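Local coordinates for protein putative transcriptional regulator (Clostridium difficile, PDB 3QI7) that is of unestablished function, a putative lipoprotein or transcriptional regulator whose periplasmic-binding-protein-like fold suggests binding of a small ligand, possibly a sugar, at residues G99-L104 / K125-Q130; K106-R111 / F131-L136; E149-M154 / D226-G231; M179-C184 / L189-V194. All coordinates share one frame; numbering follows the deposited sequence.

Contact 1: G99-L104 / K125-Q130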
loop_
_atom_site.group_PDB
_atom_site.type_symbol
_atom_site.label_atom_id
_atom_site.label_comp_id
_atom_site.label_asym_id
_atom_site.label_seq_id
_atom_site.Cartn_x
_atom_site.Cartn_y
_atom_site.Cartn_z
ATOM N N GLY A 99 -0.506 8.110 15.987
ATOM C CA GLY A 99 -0.147 9.232 16.821
ATOM C C GLY A 99 -0.665 10.577 16.367
ATOM O O GLY A 99 -0.711 11.513 17.175
ATOM N N LEU A 100 -1.044 10.704 15.089
ATOM C CA LEU A 100 -1.331 12.028 14.535
ATOM C C LEU A 100 -2.814 12.404 14.633
ATOM O O LEU A 100 -3.199 13.551 14.350
ATOM C CB LEU A 100 -0.834 12.125 13.086
ATOM C CG LEU A 100 0.674 11.875 12.906
ATOM C CD1 LEU A 100 1.020 11.713 11.408
ATOM C CD2 LEU A 100 1.530 12.991 13.567
ATOM N N LEU A 101 -3.645 11.473 15.074
ATOM C CA LEU A 101 -5.083 11.747 15.137
ATOM C C LEU A 101 -5.454 13.025 15.909
ATOM O O LEU A 101 -6.295 13.800 15.429
ATOM C CB LEU A 101 -5.853 10.528 15.671
ATOM C CG LEU A 101 -7.384 10.577 15.623
ATOM C CD1 LEU A 101 -7.907 10.913 14.231
ATOM C CD2 LEU A 101 -7.947 9.237 16.096
ATOM N N PRO A 102 -4.821 13.282 17.090
ATOM C CA PRO A 102 -5.187 14.530 17.791
ATOM C C PRO A 102 -4.997 15.771 16.937
ATOM O O PRO A 102 -5.775 16.729 17.069
ATOM C CB PRO A 102 -4.257 14.555 19.021
ATOM C CG PRO A 102 -3.935 13.094 19.268
ATOM C CD PRO A 102 -3.820 12.513 17.859
ATOM N N ALA A 103 -4.007 15.740 16.047
ATOM C CA ALA A 103 -3.759 16.864 15.159
ATOM C C ALA A 103 -4.979 17.159 14.280
ATOM O O ALA A 103 -5.359 18.323 14.092
ATOM C CB ALA A 103 -2.516 16.607 14.279
ATOM N N LEU A 104 -5.574 16.104 13.721
ATOM C CA LEU A 104 -6.702 16.283 12.828
ATOM C C LEU A 104 -7.979 16.666 13.587
ATOM O O LEU A 104 -8.832 17.371 13.045
ATOM C CB LEU A 104 -6.910 15.039 11.970
ATOM C CG LEU A 104 -5.757 14.736 10.990
ATOM C CD1 LEU A 104 -6.010 13.471 10.221
ATOM C CD2 LEU A 104 -5.501 15.864 10.028
ATOM N N LYS A 125 -8.774 2.076 14.014
ATOM C CA LYS A 125 -9.628 2.311 12.850
ATOM C C LYS A 125 -10.998 2.883 13.219
ATOM O O LYS A 125 -11.601 3.642 12.465
ATOM C CB LYS A 125 -9.799 1.032 12.059
ATOM C CG LYS A 125 -8.545 0.651 11.262
ATOM C CD LYS A 125 -8.623 -0.781 10.750
ATOM C CE LYS A 125 -7.279 -1.212 10.148
ATOM N NZ LYS A 125 -7.498 -1.966 8.914
ATOM N N ASN A 126 -11.502 2.483 14.372
ATOM C CA ASN A 126 -12.762 3.029 14.861
ATOM C C ASN A 126 -12.626 4.518 15.206
ATOM O O ASN A 126 -13.518 5.330 14.940
ATOM C CB ASN A 126 -13.244 2.224 16.069
ATOM C CG ASN A 126 -13.637 0.814 15.688
ATOM O OD1 ASN A 126 -14.807 0.539 15.425
ATOM N ND2 ASN A 126 -12.656 -0.069 15.584
ATOM N N GLN A 127 -11.495 4.872 15.810
ATOM C CA GLN A 127 -11.208 6.263 16.154
ATOM C C GLN A 127 -11.042 7.096 14.890
ATOM O O GLN A 127 -11.552 8.208 14.784
ATOM C CB GLN A 127 -9.936 6.327 16.984
ATOM C CG GLN A 127 -10.055 5.673 18.338
ATOM C CD GLN A 127 -10.728 6.587 19.294
ATOM O OE1 GLN A 127 -10.189 7.650 19.629
ATOM N NE2 GLN A 127 -11.924 6.213 19.729
ATOM N N LEU A 128 -10.320 6.548 13.919
ATOM C CA LEU A 128 -10.202 7.200 12.620
ATOM C C LEU A 128 -11.581 7.493 11.998
ATOM O O LEU A 128 -11.823 8.583 11.466
ATOM C CB LEU A 128 -9.380 6.325 11.673
ATOM C CG LEU A 128 -7.859 6.275 11.855
ATOM C CD1 LEU A 128 -7.223 5.303 10.844
ATOM C CD2 LEU A 128 -7.203 7.649 11.686
ATOM N N SER A 129 -12.489 6.529 12.068
ATOM C CA SER A 129 -13.812 6.700 11.462
ATOM C C SER A 129 -14.586 7.832 12.138
ATOM O O SER A 129 -15.268 8.626 11.459
ATOM C CB SER A 129 -14.614 5.399 11.532
ATOM O OG SER A 129 -15.963 5.601 11.122
ATOM N N GLN A 130 -14.491 7.897 13.470
ATOM C CA GLN A 130 -15.203 8.906 14.261
ATOM C C GLN A 130 -14.675 10.310 13.950
ATOM O O GLN A 130 -15.447 11.240 13.805
ATOM C CB GLN A 130 -15.066 8.606 15.769
ATOM C CG GLN A 130 -16.049 9.374 16.681
ATOM C CD GLN A 130 -15.857 9.082 18.175
ATOM O OE1 GLN A 130 -15.231 8.099 18.564
ATOM N NE2 GLN A 130 -16.405 9.946 19.008
#
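L101 carries the 99-104 side of this contact, and Q127 with L128 receive it on helix 125-131. The CA atoms of L101 and L128 are 7.3 Å apart, and L101 spans this gap to the side chains and backbone of Q127 and L128. The apolar contacts divide between the two methyl branches of L101. Its CG is turned anti to the backbone N (chi1 -172°), which carries both methyls across to the second helix: CD2 comes within 3.6 Å of Q127 CB, with the two side chains crossing nearly at right angles, while CD1 meets L128 CD2 more loosely at 4.2 Å. The bend of Q127 at chi2 (-80°) takes its amide away from L101, leaving CB to make the contact.

Polar interactions do not involve the leucine side chains. Q127 N is hydrogen-bonded to D124 OD1 at the beginning of its helix, and G99 N to D123 OD2, so this short acidic pair serves the backbone of both segments. L101 also packs on V132, while L100 and A103 face helix 72-80.

With buried leucines and an aliphatic glutamine base as the contacting surfaces, the join rests on van der Waals fit, and its chemistry implies hydrophobic burial between two neighbouring helices.

Contact 2: K106-R111 / F131-L136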
loop_
_atom_site.group_PDB
_atom_site.type_symbol
_atom_site.label_atom_id
_atom_site.label_comp_id
_atom_site.label_asym_id
_atom_site.label_seq_id
_atom_site.Cartn_x
_atom_site.Cartn_y
_atom_site.Cartn_z
ATOM N N LYS A 106 -7.926 18.660 16.194
ATOM C CA LYS A 106 -7.735 20.083 16.490
ATOM C C LYS A 106 -7.990 20.934 15.240
ATOM O O LYS A 106 -8.600 22.004 15.333
ATOM C CB LYS A 106 -6.350 20.358 17.100
ATOM N N VAL A 107 -7.559 20.453 14.071
ATOM C CA VAL A 107 -7.805 21.186 12.826
ATOM C C VAL A 107 -9.296 21.349 12.552
ATOM O O VAL A 107 -9.753 22.429 12.143
ATOM C CB VAL A 107 -7.188 20.499 11.605
ATOM C CG1 VAL A 107 -7.603 21.255 10.333
ATOM C CG2 VAL A 107 -5.696 20.446 11.738
ATOM N N LYS A 108 -10.035 20.265 12.766
ATOM C CA LYS A 108 -11.470 20.233 12.528
ATOM C C LYS A 108 -12.244 21.148 13.475
ATOM O O LYS A 108 -13.214 21.794 13.074
ATOM C CB LYS A 108 -11.987 18.794 12.634
ATOM C CG LYS A 108 -12.051 18.076 11.302
ATOM C CD LYS A 108 -13.179 18.648 10.428
ATOM C CE LYS A 108 -13.715 17.608 9.480
ATOM N NZ LYS A 108 -14.058 18.174 8.157
ATOM N N GLU A 109 -11.808 21.219 14.729
ATOM C CA GLU A 109 -12.421 22.172 15.668
ATOM C C GLU A 109 -12.180 23.641 15.251
ATOM O O GLU A 109 -13.075 24.470 15.385
ATOM C CB GLU A 109 -12.004 21.892 17.129
ATOM C CG GLU A 109 -10.757 22.607 17.651
ATOM C CD GLU A 109 -10.661 22.568 19.178
ATOM O OE1 GLU A 109 -10.473 21.466 19.747
ATOM O OE2 GLU A 109 -10.766 23.645 19.808
ATOM N N LYS A 110 -11.000 23.959 14.708
ATOM C CA LYS A 110 -10.736 25.348 14.263
ATOM C C LYS A 110 -11.341 25.633 12.871
ATOM O O LYS A 110 -11.877 26.708 12.628
ATOM C CB LYS A 110 -9.239 25.660 14.299
ATOM N N ARG A 111 -11.267 24.653 11.969
ATOM C CA ARG A 111 -11.731 24.802 10.593
ATOM C C ARG A 111 -12.607 23.604 10.202
ATOM O O ARG A 111 -12.127 22.674 9.532
ATOM C CB ARG A 111 -10.515 24.868 9.633
ATOM C CG ARG A 111 -9.555 26.070 9.839
ATOM C CD ARG A 111 -9.996 27.346 9.099
ATOM N NE ARG A 111 -10.135 27.138 7.656
ATOM C CZ ARG A 111 -9.132 27.033 6.780
ATOM N NH1 ARG A 111 -7.863 27.110 7.172
ATOM N NH2 ARG A 111 -9.405 26.822 5.485
ATOM N N PHE A 131 -13.350 10.449 13.832
ATOM C CA PHE A 131 -12.731 11.806 13.874
ATOM C C PHE A 131 -12.130 12.325 12.568
ATOM O O PHE A 131 -11.764 13.497 12.503
ATOM C CB PHE A 131 -11.660 11.865 14.981
ATOM C CG PHE A 131 -12.207 11.642 16.362
ATOM C CD1 PHE A 131 -13.124 12.519 16.903
ATOM C CD2 PHE A 131 -11.804 10.540 17.114
ATOM C CE1 PHE A 131 -13.640 12.304 18.183
ATOM C CE2 PHE A 131 -12.312 10.314 18.387
ATOM C CZ PHE A 131 -13.228 11.197 18.926
ATOM N N VAL A 132 -12.020 11.468 11.555
ATOM C CA VAL A 132 -11.465 11.857 10.246
ATOM C C VAL A 132 -12.534 11.636 9.183
ATOM O O VAL A 132 -13.244 10.609 9.210
ATOM C CB VAL A 132 -10.172 11.038 9.930
ATOM C CG1 VAL A 132 -9.593 11.414 8.566
ATOM C CG2 VAL A 132 -9.124 11.207 11.063
ATOM N N ASP A 133 -12.681 12.573 8.241
ATOM C CA ASP A 133 -13.809 12.505 7.278
ATOM C C ASP A 133 -13.816 11.248 6.360
ATOM O O ASP A 133 -14.837 10.584 6.244
ATOM C CB ASP A 133 -13.860 13.756 6.375
ATOM C CG ASP A 133 -14.016 15.048 7.154
ATOM O OD1 ASP A 133 -14.745 15.039 8.162
ATOM O OD2 ASP A 133 -13.414 16.090 6.744
ATOM N N VAL A 134 -12.690 10.977 5.678
ATOM C CA VAL A 134 -12.538 9.840 4.741
ATOM C C VAL A 134 -11.300 9.054 5.135
ATOM O O VAL A 134 -10.253 9.636 5.401
ATOM C CB VAL A 134 -12.413 10.302 3.273
ATOM C CG1 VAL A 134 -12.299 9.092 2.320
ATOM C CG2 VAL A 134 -13.610 11.175 2.888
ATOM N N ASN A 135 -11.463 7.746 5.247
ATOM C CA ASN A 135 -10.418 6.834 5.700
ATOM C C ASN A 135 -10.237 5.682 4.724
ATOM O O ASN A 135 -11.173 4.959 4.436
ATOM C CB ASN A 135 -10.748 6.333 7.102
ATOM C CG ASN A 135 -10.868 7.479 8.096
ATOM O OD1 ASN A 135 -9.851 8.037 8.517
ATOM N ND2 ASN A 135 -12.107 7.888 8.415
ATOM N N LEU A 136 -9.023 5.561 4.209
ATOM C CA LEU A 136 -8.656 4.582 3.219
ATOM C C LEU A 136 -7.507 3.773 3.777
ATOM O O LEU A 136 -6.584 4.331 4.383
ATOM C CB LEU A 136 -8.173 5.281 1.965
ATOM C CG LEU A 136 -9.127 6.310 1.343
ATOM C CD1 LEU A 136 -8.392 7.060 0.179
ATOM C CD2 LEU A 136 -10.395 5.641 0.877
#
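K108 and D133 meet in a salt bridge, their side chains arriving from opposite directions. K108 NZ donates to D133 OD2 at 2.6 Å, and OD2 accepts through its syn lone pair, the one on the side of the other carboxylate oxygen. The approach of the ammonium is lopsided, since NZ stays 3.2 Å from OD1 of D133, whereas K108 CE is equally close to both D133 oxygens, OD1 and OD2, at 3.1 Å. The end of the lysine thus spans the carboxylate but bonds through one oxygen.

The next shell fixes both partners. K108 NZ also donates to the carbonyls of P112 and I114, just beyond the end of its helix, giving the ammonium three oxygen acceptors. The bends at chi2 (-71°) and chi4 bring the lysine round to them. D133 OD2 takes a second bond from T116 N, which would help to hold the carboxylate in place and probably favours its charged form.

Farther out, N135 ND2 bonds to V132 O at 3.1 Å, from above the carbonyl plane, and also to N360 O; these bonds would help to fix the loop that carries D133. V134 then pairs with T116 and S118 of strand 115-118.

The salt bridge thus ties the C-terminal part of helix 101-110 to the loop entering strand 134-137, a connection between layers of the alternating helix-strand architecture of a periplasmic-binding-protein-like lobe, where strands 115-118 and 134-137 pair in parallel within a mixed sheet.

Contact 3: E149-M154 / D226-G231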
loop_
_atom_site.group_PDB
_atom_site.type_symbol
_atom_site.label_atom_id
_atom_site.label_comp_id
_atom_site.label_asym_id
_atom_site.label_seq_id
_atom_site.Cartn_x
_atom_site.Cartn_y
_atom_site.Cartn_z
ATOM N N GLU A 149 -6.743 -17.065 -2.465
ATOM C CA GLU A 149 -7.521 -17.312 -3.697
ATOM C C GLU A 149 -6.659 -17.143 -4.949
ATOM O O GLU A 149 -6.651 -18.022 -5.825
ATOM C CB GLU A 149 -8.748 -16.411 -3.754
ATOM C CG GLU A 149 -9.744 -16.714 -2.641
ATOM C CD GLU A 149 -10.913 -15.752 -2.643
ATOM O OE1 GLU A 149 -10.934 -14.881 -3.515
ATOM O OE2 GLU A 149 -11.807 -15.872 -1.764
ATOM N N ARG A 150 -5.883 -16.061 -5.002
ATOM C CA ARG A 150 -5.067 -15.776 -6.190
ATOM C C ARG A 150 -3.976 -16.815 -6.371
ATOM O O ARG A 150 -3.647 -17.177 -7.517
ATOM C CB ARG A 150 -4.505 -14.331 -6.167
ATOM C CG ARG A 150 -5.580 -13.284 -6.475
ATOM C CD ARG A 150 -5.117 -11.791 -6.398
ATOM N NE ARG A 150 -6.287 -10.918 -6.541
ATOM C CZ ARG A 150 -6.291 -9.594 -6.478
ATOM N NH1 ARG A 150 -5.165 -8.893 -6.338
ATOM N NH2 ARG A 150 -7.446 -8.961 -6.576
ATOM N N SER A 151 -3.419 -17.310 -5.256
ATOM C CA SER A 151 -2.538 -18.477 -5.261
ATOM C C SER A 151 -3.192 -19.736 -5.899
ATOM O O SER A 151 -2.595 -20.392 -6.791
ATOM C CB SER A 151 -2.083 -18.804 -3.806
ATOM O OG SER A 151 -1.286 -17.752 -3.284
ATOM N N LYS A 152 -4.413 -20.052 -5.444
ATOM C CA LYS A 152 -5.207 -21.174 -5.976
ATOM C C LYS A 152 -5.394 -21.006 -7.499
ATOM O O LYS A 152 -5.163 -21.944 -8.255
ATOM C CB LYS A 152 -6.591 -21.275 -5.271
ATOM C CG LYS A 152 -7.435 -22.525 -5.645
ATOM C CD LYS A 152 -7.038 -23.756 -4.857
ATOM C CE LYS A 152 -7.741 -25.007 -5.318
ATOM N NZ LYS A 152 -7.676 -26.021 -4.235
ATOM N N GLU A 153 -5.739 -19.803 -7.926
ATOM C CA GLU A 153 -6.061 -19.513 -9.341
ATOM C C GLU A 153 -4.843 -19.689 -10.234
ATOM O O GLU A 153 -4.962 -20.051 -11.409
ATOM C CB GLU A 153 -6.644 -18.133 -9.503
ATOM C CG GLU A 153 -7.978 -18.023 -8.768
ATOM C CD GLU A 153 -8.467 -16.597 -8.540
ATOM O OE1 GLU A 153 -7.984 -15.679 -9.203
ATOM O OE2 GLU A 153 -9.358 -16.379 -7.681
HETATM N N MSE A 154 -3.682 -19.465 -9.662
HETATM C CA MSE A 154 -2.414 -19.645 -10.385
HETATM C C MSE A 154 -1.944 -21.089 -10.406
HETATM O O MSE A 154 -0.867 -21.372 -10.940
HETATM C CB MSE A 154 -1.355 -18.726 -9.759
HETATM C CG MSE A 154 -1.691 -17.272 -9.991
HETATM SE SE MSE A 154 -0.508 -16.014 -9.166
HETATM C CE MSE A 154 0.947 -16.094 -10.467
ATOM N N ASP A 226 4.680 -26.676 -8.331
ATOM C CA ASP A 226 3.445 -25.881 -8.334
ATOM C C ASP A 226 2.940 -25.631 -6.925
ATOM O O ASP A 226 1.880 -26.133 -6.507
ATOM C CB ASP A 226 2.347 -26.499 -9.191
ATOM C CG ASP A 226 2.719 -26.571 -10.672
ATOM O OD1 ASP A 226 3.542 -25.774 -11.143
ATOM O OD2 ASP A 226 2.161 -27.438 -11.362
ATOM N N ILE A 227 3.715 -24.823 -6.209
ATOM C CA ILE A 227 3.342 -24.332 -4.882
ATOM C C ILE A 227 3.537 -22.837 -4.880
ATOM O O ILE A 227 4.358 -22.318 -5.639
ATOM C CB ILE A 227 4.201 -24.993 -3.764
ATOM C CG1 ILE A 227 5.700 -24.615 -3.885
ATOM C CG2 ILE A 227 4.009 -26.525 -3.827
ATOM C CD1 ILE A 227 6.682 -25.362 -2.923
ATOM N N ASN A 228 2.776 -22.144 -4.037
ATOM C CA ASN A 228 2.997 -20.720 -3.786
ATOM C C ASN A 228 3.844 -20.508 -2.551
ATOM O O ASN A 228 3.566 -21.088 -1.489
ATOM C CB ASN A 228 1.686 -19.953 -3.608
ATOM C CG ASN A 228 1.901 -18.446 -3.540
ATOM O OD1 ASN A 228 2.282 -17.856 -4.533
ATOM N ND2 ASN A 228 1.731 -17.839 -2.355
ATOM N N VAL A 229 4.859 -19.644 -2.665
ATOM C CA VAL A 229 5.706 -19.352 -1.515
ATOM C C VAL A 229 5.515 -17.875 -1.134
ATOM O O VAL A 229 5.535 -16.975 -1.984
ATOM C CB VAL A 229 7.187 -19.683 -1.797
ATOM C CG1 VAL A 229 8.112 -19.244 -0.602
ATOM C CG2 VAL A 229 7.371 -21.171 -2.123
ATOM N N PHE A 230 5.336 -17.625 0.157
ATOM C CA PHE A 230 5.069 -16.281 0.627
ATOM C C PHE A 230 5.856 -15.967 1.870
ATOM O O PHE A 230 5.876 -16.780 2.797
ATOM C CB PHE A 230 3.594 -16.177 0.974
ATOM C CG PHE A 230 3.182 -14.833 1.526
ATOM C CD1 PHE A 230 3.090 -13.724 0.691
ATOM C CD2 PHE A 230 2.845 -14.687 2.857
ATOM C CE1 PHE A 230 2.658 -12.491 1.167
ATOM C CE2 PHE A 230 2.454 -13.444 3.347
ATOM C CZ PHE A 230 2.364 -12.344 2.498
ATOM N N GLY A 231 6.427 -14.760 1.915
ATOM C CA GLY A 231 7.112 -14.248 3.115
ATOM C C GLY A 231 6.581 -12.885 3.528
ATOM O O GLY A 231 5.767 -12.252 2.806
#
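Helix-on-sheet packing in an alpha/beta lobe brings S151, on helix 140-153, against N228, on strand 228-231. Their CA atoms approach to 6.2 Å, and both side chains start toward each other, so the backbones come close with little bulk between them. S151 CB is 3.9 Å from N228 CB.

The polar ends meet in a way that distance alone would misrepresent. S151 OG is 3.2 Å from N228 ND2, but the angle is too poor for a hydrogen bond. The coordinates explain why: OG sits about 3.1 Å out of the plane defined by CG, OD1 and ND2 of N228, above the C-N bond of the amide and nearer ND2 than CG. The hydroxyl therefore lies over the flat of the amide, whereas the N-H bonds of ND2 point within that plane. At N228 the first torsion, with CG anti to the backbone N (chi1 -172°), carries the amide to the helix, and chi2 (68°) turns its flat side to S151.

Two of the polar atoms have hydrogen bonds elsewhere. S151 OG bonds to L147 O, one turn earlier in the same helix, and N228 OD1 accepts from A252 N.

Around the pair, F159 of strand 159-164 touches both S151 and N228. The backbone of N228 bonds to A158 and I160, placing strand 228-231 beside that parallel strand, while M154 and S151 both pack on A252.

Contact 4: M179-C184 / L189-V194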
loop_
_atom_site.group_PDB
_atom_site.type_symbol
_atom_site.label_atom_id
_atom_site.label_comp_id
_atom_site.label_asym_id
_atom_site.label_seq_id
_atom_site.Cartn_x
_atom_site.Cartn_y
_atom_site.Cartn_z
HETATM N N MSE A 179 -6.334 -15.636 8.330
HETATM C CA MSE A 179 -7.244 -15.662 7.219
HETATM C C MSE A 179 -6.662 -16.420 6.014
HETATM O O MSE A 179 -7.419 -17.071 5.309
HETATM C CB MSE A 179 -7.713 -14.253 6.832
HETATM C CG MSE A 179 -8.813 -14.270 5.801
HETATM SE SE MSE A 179 -10.398 -15.293 6.376
HETATM C CE MSE A 179 -10.978 -14.109 7.810
ATOM N N ILE A 180 -5.343 -16.400 5.792
ATOM C CA ILE A 180 -4.797 -17.259 4.727
ATOM C C ILE A 180 -5.098 -18.721 5.041
ATOM O O ILE A 180 -5.517 -19.471 4.155
ATOM C CB ILE A 180 -3.279 -17.096 4.520
ATOM C CG1 ILE A 180 -2.974 -15.723 3.967
ATOM C CG2 ILE A 180 -2.714 -18.152 3.538
ATOM C CD1 ILE A 180 -1.500 -15.290 4.167
ATOM N N LYS A 181 -4.899 -19.115 6.306
ATOM C CA LYS A 181 -5.073 -20.514 6.732
ATOM C C LYS A 181 -6.509 -20.985 6.582
ATOM O O LYS A 181 -6.763 -22.094 6.104
ATOM C CB LYS A 181 -4.633 -20.697 8.200
ATOM C CG LYS A 181 -4.546 -22.124 8.675
ATOM C CD LYS A 181 -4.034 -22.199 10.135
ATOM C CE LYS A 181 -3.842 -23.645 10.580
ATOM N NZ LYS A 181 -3.359 -23.748 12.003
ATOM N N GLU A 182 -7.435 -20.134 6.992
ATOM C CA GLU A 182 -8.868 -20.436 6.957
ATOM C C GLU A 182 -9.322 -20.510 5.509
ATOM O O GLU A 182 -10.012 -21.473 5.087
ATOM C CB GLU A 182 -9.604 -19.339 7.728
ATOM C CG GLU A 182 -11.105 -19.401 7.807
ATOM C CD GLU A 182 -11.644 -18.201 8.602
ATOM O OE1 GLU A 182 -11.083 -17.922 9.692
ATOM O OE2 GLU A 182 -12.591 -17.519 8.127
ATOM N N THR A 183 -8.903 -19.523 4.730
ATOM C CA THR A 183 -9.263 -19.505 3.325
ATOM C C THR A 183 -8.720 -20.743 2.602
ATOM O O THR A 183 -9.482 -21.414 1.876
ATOM C CB THR A 183 -8.856 -18.202 2.608
ATOM O OG1 THR A 183 -9.458 -17.066 3.255
ATOM C CG2 THR A 183 -9.337 -18.240 1.127
ATOM N N CYS A 184 -7.433 -21.048 2.785
ATOM C CA CYS A 184 -6.842 -22.270 2.225
ATOM C C CYS A 184 -7.653 -23.531 2.584
ATOM O O CYS A 184 -7.831 -24.413 1.754
ATOM C CB CYS A 184 -5.382 -22.438 2.670
ATOM S SG CYS A 184 -4.209 -21.393 1.828
ATOM N N LEU A 189 -6.713 -25.883 -0.465
ATOM C CA LEU A 189 -5.292 -25.632 -0.726
ATOM C C LEU A 189 -4.468 -25.989 0.511
ATOM O O LEU A 189 -4.538 -25.298 1.534
ATOM C CB LEU A 189 -5.055 -24.157 -1.070
ATOM C CG LEU A 189 -3.630 -23.655 -1.379
ATOM C CD1 LEU A 189 -2.891 -24.614 -2.335
ATOM C CD2 LEU A 189 -3.707 -22.243 -1.957
ATOM N N PRO A 190 -3.645 -27.044 0.417
ATOM C CA PRO A 190 -2.773 -27.365 1.542
ATOM C C PRO A 190 -1.962 -26.155 2.017
ATOM O O PRO A 190 -1.416 -25.416 1.222
ATOM C CB PRO A 190 -1.875 -28.477 0.982
ATOM C CG PRO A 190 -2.734 -29.143 -0.071
ATOM C CD PRO A 190 -3.506 -28.008 -0.688
ATOM N N PHE A 191 -1.936 -25.939 3.327
ATOM C CA PHE A 191 -1.258 -24.803 3.895
ATOM C C PHE A 191 -0.141 -25.297 4.820
ATOM O O PHE A 191 -0.363 -26.184 5.632
ATOM C CB PHE A 191 -2.255 -23.927 4.656
ATOM C CG PHE A 191 -1.628 -22.788 5.371
ATOM C CD1 PHE A 191 -1.322 -21.624 4.704
ATOM C CD2 PHE A 191 -1.366 -22.868 6.740
ATOM C CE1 PHE A 191 -0.730 -20.555 5.378
ATOM C CE2 PHE A 191 -0.795 -21.817 7.413
ATOM C CZ PHE A 191 -0.470 -20.653 6.729
ATOM N N VAL A 192 1.050 -24.715 4.676
ATOM C CA VAL A 192 2.216 -25.097 5.463
ATOM C C VAL A 192 2.768 -23.870 6.155
ATOM O O VAL A 192 3.225 -22.944 5.490
ATOM C CB VAL A 192 3.311 -25.704 4.561
ATOM C CG1 VAL A 192 4.519 -26.171 5.412
ATOM C CG2 VAL A 192 2.707 -26.856 3.705
ATOM N N GLN A 193 2.729 -23.829 7.492
ATOM C CA GLN A 193 3.335 -22.689 8.211
ATOM C C GLN A 193 4.723 -23.055 8.717
ATOM O O GLN A 193 4.892 -24.058 9.404
ATOM C CB GLN A 193 2.451 -22.211 9.373
ATOM C CG GLN A 193 3.143 -21.229 10.282
ATOM C CD GLN A 193 2.263 -20.798 11.409
ATOM O OE1 GLN A 193 1.079 -21.080 11.400
ATOM N NE2 GLN A 193 2.847 -20.149 12.411
ATOM N N VAL A 194 5.707 -22.236 8.360
ATOM C CA VAL A 194 7.093 -22.471 8.727
ATOM C C VAL A 194 7.650 -21.261 9.453
ATOM O O VAL A 194 7.646 -20.127 8.916
ATOM C CB VAL A 194 7.951 -22.779 7.507
ATOM C CG1 VAL A 194 9.420 -23.130 7.942
ATOM C CG2 VAL A 194 7.341 -23.915 6.719
HETATM O O HOH W 1 -0.585 -23.349 10.796
#
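F191 is met by three residues of helix 171-186 that approach one side of its ring, K181 over the face, I180 and C184 obliquely. K181 CA stands 4.2 Å from the centroid of the F191 ring and only 6° off the normal, a CH-pi contact, and K181 CG continues past the ring at 3.8 Å from F191 CD2. The two side chains cross at about a right angle. I180, which also packs on F159, brings its CG2 to F191 CE1 at 3.6 Å. C184 SG makes a sulfur-aromatic contact 5.3 Å from the centroid of the F191 ring. F191 holds its ring in this position with CG anti to the backbone N (chi1 175°), which directs it at the helix.

Beyond the ring, K181 extends fully to a water that links its NZ to OE1 of Q193. At the other end, C184 SG packs on L189 CD2 at 3.9 Å, and the backbone closes the connection with a bond from L189 N to C184 O, 2.9 Å long.

Helix and strand segments run nearly antiparallel, at 156°, with axes 9.2 Å apart. That is the return leg of a beta-alpha-beta crossover, here strand 159-164, helix 171-186 and strand 191-196.

Overall arrangement
The contacts fall into two groups. Contacts 1 and 2, with centres 8 Å apart, share helix 101-110 and touch through L101 and V132; their segments alternate along the chain. They belong with the mixed sheet that includes strands 115-118 and 134-137. Contacts 3 and 4, centres 10 Å apart, reach the three-stranded parallel sheet 191-196, 159-164, 228-231, and contact 4 falls wholly between the two segments of contact 3. The groups lie 33 to 40 Å apart between centres, without touching, and helix 140-153 follows strand 134-137 from one to the other. This separation is consistent with the two-lobed design of periplasmic binding proteins, whose ligands generally bind between the lobes.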